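Local coordinates for protein ribokinase (Arabidopsis thaliana, PDB 6ILS) that catalyses the magnesium-dependent transfer of a phosphoryl group from ATP to O-5 of D-ribose, giving D-ribose 5-phosphate for nucleotide synthesis and the pentose phosphate pathway, at residues 56-61 and 85-90; 4-9 and 130-135; 247-252 and 289-294; 262-267 and 280-285; 166-171 and 190-195. All blocks are in the same frame, centred on the assembly; numbering follows the deposited sequence.

Contact 1: residues 56-61 and 85-90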
# COMPACT_ATOMS: atom_id res chain seq x y z
N THR B 56 26.40 6.47 -7.50
CA THR B 56 25.75 5.37 -6.79
C THR B 56 24.80 4.58 -7.70
O THR B 56 23.94 5.17 -8.36
CB THR B 56 24.96 5.89 -5.58
OG1 THR B 56 25.86 6.53 -4.66
CG2 THR B 56 24.25 4.75 -4.86
N TYR B 57 24.97 3.26 -7.72
CA TYR B 57 24.10 2.35 -8.45
C TYR B 57 23.28 1.53 -7.46
O TYR B 57 23.80 1.09 -6.43
CB TYR B 57 24.92 1.37 -9.32
CG TYR B 57 25.50 2.02 -10.55
CD1 TYR B 57 26.60 2.86 -10.45
CD2 TYR B 57 24.93 1.81 -11.80
CE1 TYR B 57 27.13 3.47 -11.56
CE2 TYR B 57 25.46 2.43 -12.92
CZ TYR B 57 26.55 3.25 -12.80
OH TYR B 57 27.08 3.86 -13.90
N PHE B 58 22.02 1.29 -7.79
CA PHE B 58 21.19 0.39 -7.01
C PHE B 58 20.88 -0.83 -7.87
O PHE B 58 20.36 -0.70 -8.97
CB PHE B 58 19.89 1.07 -6.55
CG PHE B 58 18.91 0.14 -5.88
CD1 PHE B 58 19.28 -0.57 -4.74
CD2 PHE B 58 17.64 -0.02 -6.37
CE1 PHE B 58 18.42 -1.43 -4.10
CE2 PHE B 58 16.74 -0.89 -5.74
CZ PHE B 58 17.13 -1.59 -4.59
N VAL B 59 21.24 -2.00 -7.36
CA VAL B 59 20.89 -3.27 -7.99
C VAL B 59 19.77 -3.94 -7.21
O VAL B 59 19.93 -4.32 -6.04
CB VAL B 59 22.11 -4.21 -8.08
CG1 VAL B 59 21.70 -5.54 -8.76
CG2 VAL B 59 23.25 -3.53 -8.80
N GLY B 60 18.62 -4.09 -7.85
CA GLY B 60 17.47 -4.57 -7.12
C GLY B 60 16.40 -5.05 -8.06
O GLY B 60 16.53 -4.90 -9.27
N ARG B 61 15.34 -5.61 -7.49
CA ARG B 61 14.22 -6.18 -8.25
C ARG B 61 12.91 -5.55 -7.82
O ARG B 61 12.60 -5.53 -6.63
CB ARG B 61 14.13 -7.70 -8.05
CG ARG B 61 15.30 -8.46 -8.64
CD ARG B 61 15.39 -8.19 -10.12
NE ARG B 61 16.48 -8.92 -10.75
CZ ARG B 61 17.69 -8.42 -10.96
NH1 ARG B 61 17.98 -7.18 -10.56
NH2 ARG B 61 18.61 -9.16 -11.56
N ASP B 85 20.38 1.67 -13.86
CA ASP B 85 20.58 0.77 -15.01
C ASP B 85 20.36 -0.71 -14.67
O ASP B 85 19.90 -1.47 -15.53
CB ASP B 85 21.98 0.93 -15.62
CG ASP B 85 22.51 2.36 -15.59
OD1 ASP B 85 21.83 3.28 -15.07
OD2 ASP B 85 23.60 2.59 -16.15
N TYR B 86 20.68 -1.12 -13.45
CA TYR B 86 20.65 -2.53 -13.10
C TYR B 86 19.47 -2.92 -12.23
O TYR B 86 19.46 -3.99 -11.62
CB TYR B 86 21.95 -2.93 -12.41
CG TYR B 86 23.11 -2.74 -13.33
CD1 TYR B 86 23.52 -3.76 -14.18
CD2 TYR B 86 23.79 -1.54 -13.37
CE1 TYR B 86 24.59 -3.58 -15.04
CE2 TYR B 86 24.85 -1.35 -14.22
CZ TYR B 86 25.24 -2.37 -15.06
OH TYR B 86 26.31 -2.16 -15.91
N VAL B 87 18.48 -2.05 -12.18
CA VAL B 87 17.21 -2.41 -11.58
C VAL B 87 16.42 -3.18 -12.63
O VAL B 87 16.35 -2.75 -13.78
CB VAL B 87 16.42 -1.17 -11.11
CG1 VAL B 87 15.07 -1.60 -10.57
CG2 VAL B 87 17.21 -0.38 -10.05
N ARG B 88 15.86 -4.31 -12.25
CA ARG B 88 15.00 -5.06 -13.14
C ARG B 88 13.62 -5.19 -12.54
O ARG B 88 13.48 -5.35 -11.32
CB ARG B 88 15.56 -6.45 -13.43
CG ARG B 88 16.83 -6.45 -14.25
CD ARG B 88 17.16 -7.86 -14.73
NE ARG B 88 18.45 -7.91 -15.43
CZ ARG B 88 18.93 -8.98 -16.05
NH1 ARG B 88 18.23 -10.11 -16.06
NH2 ARG B 88 20.11 -8.93 -16.65
N SER B 89 12.59 -5.12 -13.38
CA SER B 89 11.21 -5.28 -12.93
C SER B 89 10.58 -6.53 -13.54
O SER B 89 10.88 -6.88 -14.68
CB SER B 89 10.38 -4.04 -13.29
OG SER B 89 10.99 -2.85 -12.79
N VAL B 90 9.73 -7.22 -12.78
CA VAL B 90 9.08 -8.45 -13.24
C VAL B 90 7.56 -8.29 -13.14
O VAL B 90 7.07 -7.50 -12.33
CB VAL B 90 9.52 -9.69 -12.42
CG1 VAL B 90 11.02 -9.96 -12.59
CG2 VAL B 90 9.16 -9.51 -10.93
O HOH W 1 21.69 0.26 -11.24
O HOH W 2 20.30 -6.35 -12.24
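Val87 packs its CG2 against two parts of Phe58, lying 3.3 Å from the backbone atom Phe58 O and touching the ring at CD2. This is the tightly packed part of the contact between residues 56-61 and 85-90. On the other face of the sheet Tyr57 and Tyr86 meet, CD2 to CD2 at 3.9 Å, with the Tyr57 atom coming to the edge of the Tyr86 ring, while Val59 CG2 rests on Tyr86 CB. Direct backbone bonding is sparse. Arg88 N donates to Gly60 O over 3.1 Å, and the same oxygen takes a second bond, in the guanidinium plane, from Arg61 NH1, which stands above the carbonyl plane. A bend at chi2 (-59°) in Arg61 turns its CD toward Arg88, and the two arginines run side by side, their guanidinium planes only 10° apart. Arg88 CB and CD cover one face of the Arg61 group. Asp129 forms a salt bridge with Arg88, which probably eases the repulsion between the like charges.

Toward residues 85 and 86 the two segments are bridged by waters. One water links Phe58 O to Tyr86 N, and another joins Tyr86 O, at 2.6 Å from that water, to Arg61 NH1. Strands 56-63 and 87-90 run parallel and, with helix 66-75 between them, form a beta-alpha-beta unit at the edge of the large sheet of this PfkB-family kinase.

Contact 2: residues 4-9 and 130-135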
# COMPACT_ATOMS: atom_id res chain seq x y z
N PRO B 4 32.08 3.43 -8.41
CA PRO B 4 30.84 3.80 -7.74
C PRO B 4 30.53 3.01 -6.49
O PRO B 4 31.01 1.88 -6.31
CB PRO B 4 29.77 3.51 -8.80
CG PRO B 4 30.36 2.39 -9.60
CD PRO B 4 31.82 2.72 -9.68
N LEU B 5 29.72 3.63 -5.63
CA LEU B 5 29.04 2.89 -4.57
C LEU B 5 27.98 2.03 -5.22
O LEU B 5 27.08 2.53 -5.91
CB LEU B 5 28.40 3.83 -3.54
CG LEU B 5 27.32 3.21 -2.64
CD1 LEU B 5 27.93 2.19 -1.70
CD2 LEU B 5 26.60 4.30 -1.84
N VAL B 6 28.08 0.72 -5.02
CA VAL B 6 27.06 -0.18 -5.55
C VAL B 6 26.30 -0.87 -4.44
O VAL B 6 26.86 -1.60 -3.63
CB VAL B 6 27.66 -1.22 -6.49
CG1 VAL B 6 26.56 -2.18 -6.98
CG2 VAL B 6 28.32 -0.53 -7.65
N VAL B 7 25.00 -0.59 -4.39
CA VAL B 7 24.11 -1.15 -3.39
C VAL B 7 23.28 -2.24 -4.03
O VAL B 7 22.54 -2.00 -4.98
CB VAL B 7 23.16 -0.07 -2.79
CG1 VAL B 7 22.29 -0.66 -1.70
CG2 VAL B 7 23.97 1.14 -2.27
N VAL B 8 23.42 -3.46 -3.52
CA VAL B 8 22.60 -4.55 -3.97
C VAL B 8 21.66 -4.89 -2.83
O VAL B 8 22.10 -5.24 -1.73
CB VAL B 8 23.43 -5.79 -4.38
CG1 VAL B 8 22.50 -6.88 -4.94
CG2 VAL B 8 24.49 -5.38 -5.41
N GLY B 9 20.36 -4.77 -3.06
CA GLY B 9 19.47 -5.06 -1.97
C GLY B 9 18.03 -4.75 -2.26
O GLY B 9 17.59 -4.80 -3.41
N LEU B 130 26.63 -9.13 -12.59
CA LEU B 130 27.77 -8.97 -11.69
C LEU B 130 28.84 -8.02 -12.21
O LEU B 130 29.79 -7.73 -11.50
CB LEU B 130 28.43 -10.32 -11.42
CG LEU B 130 27.63 -11.37 -10.65
CD1 LEU B 130 28.42 -12.66 -10.53
CD2 LEU B 130 27.22 -10.84 -9.28
N GLU B 131 28.69 -7.54 -13.44
CA GLU B 131 29.68 -6.62 -13.98
C GLU B 131 29.74 -5.33 -13.17
O GLU B 131 30.82 -4.75 -13.00
CB GLU B 131 29.39 -6.29 -15.45
CG GLU B 131 28.08 -5.54 -15.66
CD GLU B 131 28.07 -4.73 -16.93
OE1 GLU B 131 29.12 -4.65 -17.60
OE2 GLU B 131 27.00 -4.16 -17.26
N ILE B 132 28.60 -4.88 -12.67
CA ILE B 132 28.57 -3.60 -11.97
C ILE B 132 29.25 -3.74 -10.62
O ILE B 132 29.95 -2.82 -10.20
CB ILE B 132 27.12 -3.05 -11.80
CG1 ILE B 132 27.15 -1.64 -11.19
CG2 ILE B 132 26.24 -3.99 -11.01
CD1 ILE B 132 28.07 -0.67 -11.91
N VAL B 133 29.09 -4.88 -9.95
CA VAL B 133 29.73 -5.07 -8.65
C VAL B 133 31.23 -5.24 -8.85
O VAL B 133 32.03 -4.80 -8.02
CB VAL B 133 29.13 -6.27 -7.86
CG1 VAL B 133 27.61 -6.16 -7.80
CG2 VAL B 133 29.54 -7.61 -8.43
N ARG B 134 31.63 -5.82 -9.97
CA ARG B 134 33.04 -5.96 -10.28
C ARG B 134 33.71 -4.62 -10.59
O ARG B 134 34.93 -4.49 -10.51
CB ARG B 134 33.24 -6.95 -11.44
CG ARG B 134 32.95 -8.38 -11.03
CD ARG B 134 33.36 -9.36 -12.11
NE ARG B 134 33.03 -10.73 -11.74
CZ ARG B 134 32.04 -11.44 -12.28
NH1 ARG B 134 31.83 -12.69 -11.88
NH2 ARG B 134 31.27 -10.90 -13.22
N ASN B 135 32.91 -3.62 -10.96
CA ASN B 135 33.45 -2.28 -11.20
C ASN B 135 33.28 -1.33 -10.02
O ASN B 135 33.63 -0.16 -10.12
CB ASN B 135 32.79 -1.65 -12.44
CG ASN B 135 33.19 -2.33 -13.73
OD1 ASN B 135 34.16 -3.09 -13.77
ND2 ASN B 135 32.45 -2.05 -14.79
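Pro4 meets the far end of the 130-135 segment, its ring atom CD lying 3.4 Å from the carbonyl atom Asn135 O. Its CG also reaches toward Ile132 CD1, a looser approach at 4.5 Å.

Two residues on, Val6 points its side chain toward the short, irregular helical turn about 131-134 and uses both branches. CG2 touches Ile132 CG1 at 3.9 Å and lies about as near to the carbonyl atom Ile132 O. Ile132 CG1 is anti to the backbone N (chi1 -174°), which carries this branch to the strand although the CB bond itself does not aim there. The other branch, Val6 CG1, meets Val133 CG1 at 4.2 Å, the two valines crossing at about a right angle.

Val8 faces the same way and completes the row: its CG2 comes to 4.0 Å from Val133 CG1. That one methyl of Val133 therefore touches both Val6 and Val8. Val133 also packs on Val153 and Ala156 of helix 147-158, while Ile132 reaches Val59 and Tyr86. Strand 5-8 is thus covered on this face where it lies between strands 56-63 and 138-143.

No hydrogen bond crosses between the two segments. The polar groups of the strand backbone are engaged with neighbouring strands instead, so the short helix is held against the sheet here by branched aliphatic side chains, through shape and burial of apolar surface.

Contact 3: residues 247-252 and 289-294. With NA (sodium ion), chain G; ATP (adenosine-5'-triphosphate), chain E.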
# COMPACT_ATOMS: atom_id res chain seq x y z
N PRO B 247 24.33 15.24 18.37
CA PRO B 247 22.94 15.38 18.80
C PRO B 247 22.09 16.17 17.81
O PRO B 247 22.58 17.14 17.22
CB PRO B 247 23.06 16.11 20.14
CG PRO B 247 24.49 15.88 20.58
CD PRO B 247 25.28 15.86 19.32
N ALA B 248 20.88 15.70 17.58
CA ALA B 248 19.93 16.34 16.68
C ALA B 248 19.14 17.38 17.47
O ALA B 248 18.86 17.16 18.65
CB ALA B 248 18.99 15.32 16.09
N ALA B 249 18.80 18.49 16.83
CA ALA B 249 18.00 19.52 17.52
C ALA B 249 16.64 18.96 17.95
O ALA B 249 16.21 19.17 19.09
CB ALA B 249 17.83 20.74 16.64
N GLN B 250 15.96 18.27 17.04
CA GLN B 250 14.78 17.47 17.40
C GLN B 250 14.76 16.14 16.67
O GLN B 250 15.09 16.07 15.49
CB GLN B 250 13.46 18.16 17.07
CG GLN B 250 13.49 19.61 16.68
CD GLN B 250 12.13 20.04 16.13
OE1 GLN B 250 11.10 19.42 16.44
NE2 GLN B 250 12.12 21.08 15.29
N VAL B 251 14.31 15.10 17.36
CA VAL B 251 14.05 13.82 16.71
C VAL B 251 12.63 13.74 16.19
O VAL B 251 11.68 13.62 16.97
CB VAL B 251 14.29 12.65 17.65
CG1 VAL B 251 14.09 11.33 16.90
CG2 VAL B 251 15.68 12.73 18.25
N VAL B 252 12.48 13.81 14.88
CA VAL B 252 11.17 13.73 14.25
C VAL B 252 10.82 12.31 13.85
O VAL B 252 9.70 11.85 14.04
CB VAL B 252 11.10 14.66 13.01
CG1 VAL B 252 9.91 14.33 12.12
CG2 VAL B 252 11.07 16.11 13.45
N CYS B 289 19.28 13.07 9.33
CA CYS B 289 18.20 12.16 8.94
C CYS B 289 17.06 12.10 9.95
O CYS B 289 15.90 12.03 9.57
CB CYS B 289 18.77 10.75 8.71
SG CYS B 289 17.52 9.48 8.34
N VAL B 290 17.38 12.10 11.24
CA VAL B 290 16.34 11.89 12.24
C VAL B 290 15.51 13.15 12.45
O VAL B 290 14.52 13.11 13.18
CB VAL B 290 16.90 11.42 13.61
CG1 VAL B 290 17.74 10.13 13.44
CG2 VAL B 290 17.72 12.51 14.29
N GLN B 291 15.89 14.25 11.81
CA GLN B 291 15.19 15.51 12.04
C GLN B 291 14.12 15.79 10.97
O GLN B 291 13.49 16.85 10.99
CB GLN B 291 16.19 16.65 12.12
CG GLN B 291 17.27 16.37 13.17
CD GLN B 291 18.18 17.54 13.43
OE1 GLN B 291 17.73 18.65 13.70
NE2 GLN B 291 19.49 17.30 13.34
N VAL B 292 13.90 14.84 10.08
CA VAL B 292 12.92 14.97 9.00
C VAL B 292 12.12 13.67 8.85
O VAL B 292 12.66 12.58 9.01
CB VAL B 292 13.61 15.34 7.66
CG1 VAL B 292 12.65 15.19 6.47
CG2 VAL B 292 14.19 16.74 7.72
N LYS B 293 10.82 13.78 8.57
CA LYS B 293 10.00 12.58 8.48
C LYS B 293 10.20 11.85 7.15
O LYS B 293 10.41 12.47 6.12
CB LYS B 293 8.51 12.93 8.70
CG LYS B 293 7.54 11.76 8.49
CD LYS B 293 6.48 11.65 9.59
CE LYS B 293 6.99 10.81 10.75
NZ LYS B 293 5.90 10.24 11.60
N GLY B 294 10.15 10.52 7.20
CA GLY B 294 10.33 9.68 6.02
C GLY B 294 11.77 9.21 5.88
O GLY B 294 12.67 9.82 6.45
NA NA G . 14.03 10.21 9.00
PG ATP E . 19.61 0.64 13.20
O1G ATP E . 20.46 -0.21 12.33
O2G ATP E . 18.61 1.43 12.37
O3G ATP E . 18.82 -0.18 14.17
PB ATP E . 20.44 2.04 15.50
O1B ATP E . 21.55 2.93 15.87
O2B ATP E . 20.50 0.89 16.40
O3B ATP E . 20.63 1.61 13.99
PA ATP E . 18.46 4.13 15.89
O1A ATP E . 18.38 4.38 17.40
O2A ATP E . 17.11 4.33 15.27
O3A ATP E . 18.95 2.65 15.62
O5' ATP E . 19.45 5.17 15.26
C5' ATP E . 19.79 5.08 13.89
C4' ATP E . 20.98 6.10 13.63
O4' ATP E . 20.54 7.51 14.08
C3' ATP E . 21.96 5.79 14.35
O3' ATP E . 23.20 6.03 13.65
C2' ATP E . 21.92 6.78 15.68
O2' ATP E . 23.27 6.84 16.22
C1' ATP E . 21.44 7.88 15.28
N9 ATP E . 20.53 8.45 16.28
C8 ATP E . 19.50 8.04 17.08
N7 ATP E . 19.09 9.12 17.80
C5 ATP E . 19.86 10.20 17.44
C6 ATP E . 19.86 11.53 17.86
N6 ATP E . 19.00 12.14 18.84
N1 ATP E . 20.73 12.38 17.34
C2 ATP E . 21.63 11.96 16.37
N3 ATP E . 21.64 10.67 15.95
C4 ATP E . 20.74 9.79 16.50
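Val252 N donates to Val290 O over 2.7 Å, the firm hydrogen bond between the 247-252 and 289-294 loops. A second, from Ala249 N to Gln291 OE1, is weak and bent; the amide nitrogen of Gln291 turns instead to Ser287 O.

Van der Waals contacts fill in around these bonds. Ala248 CB sits 3.6 Å from Val290 CG2 and also touches Gln291 CG and NE2, while Gln291 OE1 lies near Ala249 CB. At the other end Val252 CG2 lies 3.5 Å from the backbone atom Gln291 O, and its CG1 meets Lys293 CB, the two side chains crossing at about a right angle.

ATP is met from both loops. Ala248 N makes a weak hydrogen bond to adenine N1, Val251 CG2 comes to 3.4 Å from N6, and Val290 CG1 approaches the ribose oxygen O4' of the nucleotide. The sodium ion is bound by backbone oxygens alone: Cys289 O at 2.7 Å, Val292 O and Gly294 O, with Asp253 O and Thr255 O completing the site, which is predicted to take potassium.

One loop leads from strand 241-243 into helix 257-270, while the other follows helix 275-289 and runs on toward helix 302-312.

Contact 4: residues 262-267 and 280-285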
# COMPACT_ATOMS: atom_id res chain seq x y z
N THR B 262 25.07 3.91 7.72
CA THR B 262 25.90 2.90 7.06
C THR B 262 26.33 3.36 5.67
O THR B 262 27.50 3.25 5.30
CB THR B 262 25.13 1.55 6.94
OG1 THR B 262 24.66 1.17 8.24
CG2 THR B 262 26.05 0.47 6.41
N ALA B 263 25.42 3.95 4.91
CA ALA B 263 25.80 4.45 3.59
C ALA B 263 26.76 5.64 3.64
O ALA B 263 27.65 5.76 2.78
CB ALA B 263 24.53 4.82 2.77
N ALA B 264 26.60 6.52 4.63
CA ALA B 264 27.47 7.70 4.74
C ALA B 264 28.88 7.26 5.15
O ALA B 264 29.88 7.79 4.67
CB ALA B 264 26.89 8.71 5.77
N PHE B 265 28.93 6.28 6.03
CA PHE B 265 30.22 5.68 6.39
C PHE B 265 30.91 5.14 5.13
O PHE B 265 32.09 5.37 4.91
CB PHE B 265 30.01 4.57 7.43
CG PHE B 265 31.29 3.89 7.84
CD1 PHE B 265 31.82 2.85 7.08
CD2 PHE B 265 31.95 4.28 8.99
CE1 PHE B 265 33.01 2.22 7.47
CE2 PHE B 265 33.13 3.66 9.37
CZ PHE B 265 33.65 2.63 8.62
N ALA B 266 30.16 4.43 4.30
CA ALA B 266 30.70 3.82 3.06
C ALA B 266 31.23 4.89 2.10
O ALA B 266 32.25 4.68 1.51
CB ALA B 266 29.65 2.96 2.40
N VAL B 267 30.51 6.00 1.99
CA VAL B 267 30.93 7.09 1.08
C VAL B 267 32.22 7.69 1.61
O VAL B 267 33.12 7.87 0.87
CB VAL B 267 29.82 8.15 0.98
CG1 VAL B 267 30.34 9.41 0.33
CG2 VAL B 267 28.61 7.61 0.25
N ARG B 280 32.64 9.98 12.11
CA ARG B 280 32.09 11.32 12.38
C ARG B 280 31.10 11.72 11.31
O ARG B 280 30.02 12.25 11.61
CB ARG B 280 33.21 12.36 12.45
CG ARG B 280 33.38 12.98 13.83
CD ARG B 280 34.21 14.27 13.75
NE ARG B 280 33.40 15.45 14.04
CZ ARG B 280 33.61 16.65 13.50
NH1 ARG B 280 34.59 16.83 12.62
NH2 ARG B 280 32.83 17.67 13.81
N PHE B 281 31.50 11.52 10.06
CA PHE B 281 30.69 11.84 8.89
C PHE B 281 29.38 11.06 8.90
O PHE B 281 28.30 11.62 8.67
CB PHE B 281 31.50 11.56 7.63
CG PHE B 281 30.83 11.92 6.35
CD1 PHE B 281 30.90 13.22 5.85
CD2 PHE B 281 30.16 10.95 5.61
CE1 PHE B 281 30.29 13.55 4.65
CE2 PHE B 281 29.55 11.27 4.41
CZ PHE B 281 29.61 12.59 3.92
N ALA B 282 29.46 9.76 9.21
CA ALA B 282 28.26 8.94 9.35
C ALA B 282 27.34 9.43 10.46
O ALA B 282 26.12 9.48 10.29
CB ALA B 282 28.67 7.44 9.60
N ALA B 283 27.92 9.79 11.60
CA ALA B 283 27.13 10.27 12.73
C ALA B 283 26.41 11.57 12.38
O ALA B 283 25.25 11.75 12.75
CB ALA B 283 28.02 10.47 13.94
N ALA B 284 27.09 12.45 11.67
CA ALA B 284 26.48 13.72 11.25
C ALA B 284 25.34 13.46 10.29
O ALA B 284 24.28 14.08 10.40
CB ALA B 284 27.54 14.62 10.61
N ALA B 285 25.52 12.51 9.38
CA ALA B 285 24.47 12.29 8.38
C ALA B 285 23.25 11.67 9.03
O ALA B 285 22.13 12.07 8.73
CB ALA B 285 24.98 11.41 7.24
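Phe281 CG stands anti to its backbone N (chi1 -176°), and with chi2 at 85° the ring presents an edge to the neighbouring helix, where it meets Ala264. The carbonyl atom Ala264 O lies near the plane of that ring, 3.3 Å from Phe281 CD2, and Ala264 CB touches CE2 of the same edge. Phe265 points away from the partner helix, yet its CB packs 3.8 Å from Ala282 CB.

Alanines do the rest. Ala264 CB points into the other helix and fits among three residues: Phe281, the backbone atom Ala282 CA at 3.8 Å, and Ala285 CB at 3.6 Å. Ala282 CB answers from the opposite helix, lying against Phe265 N and Phe265 CB. With so little side chain in between, the segment axes come within 7.8 Å and the CA atoms of Phe265 and Ala282 within 4.8 Å.

All the touching residues are buried. Beyond the pair, Phe281 packs on Val305 and Leu309 of helix 302-312 and makes a cation-pi contact with Lys273, while Ala263 and Ala266 rest on strand 138-143. Helix 257-270 thus packs on the large sheet, and helix 275-289 packs against that helix and helix 302-312. The two segments run roughly antiparallel, at 144°, as a close alanine-lined helical hairpin in the alpha/beta domain of this ribokinase-family enzyme.

Contact 5: residues 166-171 and 190-195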
# COMPACT_ATOMS: atom_id res chain seq x y z
N LEU B 166 28.21 -5.51 4.91
CA LEU B 166 26.94 -6.16 5.13
C LEU B 166 26.25 -5.56 6.34
O LEU B 166 26.70 -5.70 7.49
CB LEU B 166 27.12 -7.68 5.31
CG LEU B 166 25.87 -8.44 5.73
CD1 LEU B 166 24.80 -8.45 4.62
CD2 LEU B 166 26.23 -9.89 6.13
N ASP B 167 25.15 -4.87 6.07
CA ASP B 167 24.27 -4.35 7.09
C ASP B 167 23.43 -5.53 7.54
O ASP B 167 22.94 -6.29 6.70
CB ASP B 167 23.43 -3.19 6.53
CG ASP B 167 22.30 -2.76 7.44
OD1 ASP B 167 22.33 -3.05 8.65
OD2 ASP B 167 21.35 -2.11 6.93
N VAL B 168 23.30 -5.71 8.85
CA VAL B 168 22.65 -6.91 9.37
C VAL B 168 21.15 -6.68 9.41
O VAL B 168 20.37 -7.61 9.60
CB VAL B 168 23.22 -7.29 10.76
CG1 VAL B 168 22.57 -8.55 11.30
CG2 VAL B 168 24.69 -7.53 10.63
N GLY B 169 20.74 -5.44 9.17
CA GLY B 169 19.32 -5.11 9.16
C GLY B 169 18.56 -5.93 8.13
O GLY B 169 19.05 -6.19 7.03
N GLY B 170 17.35 -6.34 8.51
CA GLY B 170 16.49 -7.15 7.67
C GLY B 170 16.02 -8.38 8.42
O GLY B 170 15.54 -8.30 9.54
N MET B 171 16.18 -9.54 7.78
CA MET B 171 15.73 -10.80 8.36
C MET B 171 16.44 -11.14 9.67
O MET B 171 17.62 -10.84 9.85
CB MET B 171 15.94 -11.94 7.36
CG MET B 171 15.23 -11.71 6.04
SD MET B 171 15.48 -13.08 4.88
CE MET B 171 17.26 -13.28 4.99
N GLU B 190 22.98 -3.06 18.22
CA GLU B 190 23.14 -3.80 19.47
C GLU B 190 22.33 -5.09 19.48
O GLU B 190 22.83 -6.15 19.87
CB GLU B 190 22.71 -2.94 20.66
CG GLU B 190 23.59 -1.71 20.86
CD GLU B 190 23.13 -0.85 22.03
OE1 GLU B 190 23.30 -1.27 23.19
OE2 GLU B 190 22.60 0.26 21.77
N THR B 191 21.08 -5.00 19.07
CA THR B 191 20.19 -6.16 19.10
C THR B 191 20.59 -7.21 18.06
O THR B 191 20.58 -8.41 18.34
CB THR B 191 18.75 -5.72 18.88
OG1 THR B 191 18.41 -4.74 19.87
CG2 THR B 191 17.79 -6.90 18.98
N GLU B 192 20.98 -6.76 16.87
CA GLU B 192 21.43 -7.67 15.83
C GLU B 192 22.73 -8.34 16.22
O GLU B 192 22.94 -9.52 15.91
CB GLU B 192 21.59 -6.92 14.50
CG GLU B 192 20.26 -6.45 13.96
CD GLU B 192 20.36 -5.32 12.95
OE1 GLU B 192 21.48 -4.82 12.68
OE2 GLU B 192 19.29 -4.94 12.43
N LEU B 193 23.60 -7.61 16.90
CA LEU B 193 24.88 -8.17 17.32
C LEU B 193 24.66 -9.24 18.38
O LEU B 193 25.33 -10.27 18.37
CB LEU B 193 25.80 -7.08 17.86
CG LEU B 193 27.16 -7.51 18.42
CD1 LEU B 193 28.05 -8.13 17.37
CD2 LEU B 193 27.83 -6.29 19.07
N SER B 194 23.73 -8.99 19.29
CA SER B 194 23.37 -9.95 20.33
C SER B 194 22.69 -11.19 19.76
O SER B 194 23.00 -12.31 20.15
CB SER B 194 22.46 -9.30 21.36
OG SER B 194 21.99 -10.26 22.30
N ARG B 195 21.74 -10.98 18.84
CA ARG B 195 21.06 -12.10 18.20
C ARG B 195 22.05 -12.99 17.45
O ARG B 195 22.03 -14.21 17.61
CB ARG B 195 19.99 -11.60 17.23
CG ARG B 195 19.22 -12.72 16.56
CD ARG B 195 18.59 -12.23 15.26
NE ARG B 195 17.96 -10.93 15.44
CZ ARG B 195 18.09 -9.92 14.58
NH1 ARG B 195 17.48 -8.76 14.84
NH2 ARG B 195 18.81 -10.05 13.47
O HOH W 3 21.66 -2.75 11.10
O HOH W 4 18.31 -8.19 11.34
O HOH W 5 16.31 -5.29 10.82
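Glu192 and Val168 slide past each other in opposite directions, the glutamate reaching from its helix over the strand. Its CB touches Val168 CG1 at 3.7 Å, and its chain, extended beyond CG (chi2 160°), carries the carboxylate on to the backbone of the next residue. There the two oxygens part: OE1 lies 3.6 Å from Val168 CB, while OE2 comes to 3.3 Å from Gly169 CA.

Asp167 is the second acid near this carboxylate. Its OD1 accepts from Gly169 N over 2.9 Å, an Asx turn in which the donor approaches from above the carboxylate plane, and the same oxygen forms a salt bridge with Lys225, predicted to bind ATP. Asp167 OD1 and Glu192 OE1 remain 4.5 Å apart, with one water 2.6 Å from Glu192 OE1 and equally close to Asp167 OD1. That water, together with Lys225, would probably soften the repulsion between the two carboxylates.

Arg195 lies with one guanidinium face over Glu192 CA. Its NH2 gives a hydrogen bond to a second water, which lies within hydrogen-bonding distance of Val168 O and Met171 O; NH1 is held in a salt bridge by Asp172. A third water accepts from Gly170 N and bonds weakly to Glu192 OE2.

Glu192 N donates to OD1 of Asn189, whose ND2 is hydrogen-bonded to ATP. The segments 166-170 and 190-195 cross at 96°. Strand 164-170 lies between strands 138-143 and 185-187 in the large sheet, and helix 190-197 also packs through Leu193 on helix 204-216.

Contacts 1, 2 and 5 all reach the large mixed sheet. Contacts 1 and 2 are neighbours, their centres 10 Å apart, sharing adjacent strands 56-63 and 5-8 and joined by Tyr86 OH to Glu131 OE2; the chain makes contact 1 between the two segments of contact 2. Contact 5, on strand 164-170, lies across the chain's centre from contact 1, their centres about 24 Å apart. Contacts 4 and 3 come last in the chain, centres 15 Å apart: helices 257-270 and 275-289 pair in contact 4, and the loops flanking that hairpin meet in contact 3. Those loops contribute to the ATP pocket and the metal site, whereas contact 1 lies at the sheet edge formed by strand 87-90.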